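Local coordinates for lysine-sensitive aspartokinase 3 (Escherichia coli, PDB 2J0X) that catalyses the ATP-dependent phosphorylation of L-aspartate to 4-phospho-L-aspartate, the first step of lysine biosynthesis, and is inhibited allosterically by lysine, at the interface of chains A and B. Sequence-based numbering; all coordinates share one arbitrary frame. Chains: chain A/B, Lysine-sensitive aspartokinase 3.

The interface of chains A and B. Residues chain A 340-343, 419; chain B 342-344, 346.
B:Thr344 reaches with its hydroxyl to the backbone of A:Ile342 where two copies of strand 338-344, from the ACT regulatory domains of the homodimer, run antiparallel and pair about A:Thr343 and B:Thr343. The hydroxyl OG1 sits between its own backbone N and carbonyl carbon (chi1 59°), which points it across the gap to accept a hydrogen bond from A:Ile342 N at 3.1 Å. The bond is bent, 139° at the hydrogen. The same rotation lays the methyl CG2 of B:Thr344 against the flank of A:Ile342, 3.7 Å from CB, with CG1 and CD1 also within contact; the two side chains meet at about a right angle. On the neighbouring stretch the branch methyls of A:Ile342 and B:Ile342 approach at a slant, CG2 to CG2 at 3.9 Å. A:Cys419, on strand 417-420, lies alongside B:Thr344, its CB 3.4 Å from that residue's carbonyl O.

Farther along, the carboxylates of A:Asp340 and B:Glu346 meet OD1 to OE1 at 2.9 Å, their planes tilted 57° apart. Both residues belong to the inhibitory lysine site shared between the subunits. At 2.80 Å resolution the short separation is doubtful in detail; a shared proton or a nearby cation, perhaps the lysine ammonium, may offset the charge. The chain of B:Glu346 bends at chi2 to bring its carboxylate towards A:Asp340.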
# COMPACT_ATOMS: atom_id res chain seq x y z
N ASP A 340 -2.70 -8.42 2.12
CA ASP A 340 -1.96 -8.87 3.30
C ASP A 340 -0.58 -8.21 3.31
O ASP A 340 -0.39 -7.17 3.94
CB ASP A 340 -1.83 -10.41 3.29
CG ASP A 340 -1.29 -10.96 4.61
OD1 ASP A 340 -1.37 -10.27 5.65
OD2 ASP A 340 -0.79 -12.11 4.63
N LEU A 341 0.37 -8.80 2.61
CA LEU A 341 1.73 -8.27 2.56
C LEU A 341 1.92 -7.24 1.45
O LEU A 341 1.26 -7.28 0.41
CB LEU A 341 2.73 -9.39 2.36
CG LEU A 341 2.68 -10.56 3.34
CD1 LEU A 341 3.85 -11.49 3.04
CD2 LEU A 341 2.75 -10.05 4.76
N ILE A 342 2.86 -6.32 1.68
CA ILE A 342 3.18 -5.28 0.71
C ILE A 342 4.65 -4.94 0.82
O ILE A 342 5.16 -4.72 1.92
CB ILE A 342 2.38 -4.00 0.95
CG1 ILE A 342 0.89 -4.29 0.95
CG2 ILE A 342 2.73 -2.96 -0.12
CD1 ILE A 342 0.07 -3.11 1.36
N THR A 343 5.33 -4.91 -0.32
CA THR A 343 6.75 -4.57 -0.38
C THR A 343 6.88 -3.63 -1.57
O THR A 343 6.15 -3.75 -2.55
CB THR A 343 7.64 -5.79 -0.64
OG1 THR A 343 9.01 -5.38 -0.65
CG2 THR A 343 7.31 -6.40 -1.99
N CYS A 419 9.40 -8.96 4.48
CA CYS A 419 8.67 -7.86 5.09
C CYS A 419 9.22 -7.72 6.50
O CYS A 419 9.03 -8.60 7.35
CB CYS A 419 7.17 -8.17 5.14
SG CYS A 419 6.28 -7.82 3.61
N ILE B 342 7.16 0.90 1.49
CA ILE B 342 6.06 0.36 2.28
C ILE B 342 6.36 -1.07 2.70
O ILE B 342 6.74 -1.89 1.87
CB ILE B 342 4.75 0.27 1.49
CG1 ILE B 342 4.42 1.61 0.84
CG2 ILE B 342 3.62 -0.14 2.44
CD1 ILE B 342 3.13 1.58 0.06
N THR B 343 6.18 -1.36 3.99
CA THR B 343 6.39 -2.71 4.48
C THR B 343 5.24 -2.99 5.43
O THR B 343 4.67 -2.06 6.02
CB THR B 343 7.76 -2.88 5.18
OG1 THR B 343 8.02 -4.27 5.38
CG2 THR B 343 7.80 -2.14 6.52
N THR B 344 4.87 -4.26 5.57
CA THR B 344 3.73 -4.63 6.40
C THR B 344 3.99 -5.77 7.37
O THR B 344 4.87 -6.61 7.16
CB THR B 344 2.53 -5.08 5.54
OG1 THR B 344 2.94 -6.20 4.74
CG2 THR B 344 2.05 -3.98 4.61
N GLU B 346 1.30 -8.07 10.35
CA GLU B 346 -0.10 -8.42 10.32
C GLU B 346 -1.04 -7.31 10.74
O GLU B 346 -2.08 -7.13 10.13
CB GLU B 346 -0.36 -9.68 11.13
CG GLU B 346 0.17 -10.93 10.43
CD GLU B 346 -0.31 -11.07 8.98
OE1 GLU B 346 0.06 -10.21 8.14
OE2 GLU B 346 -1.06 -12.02 8.68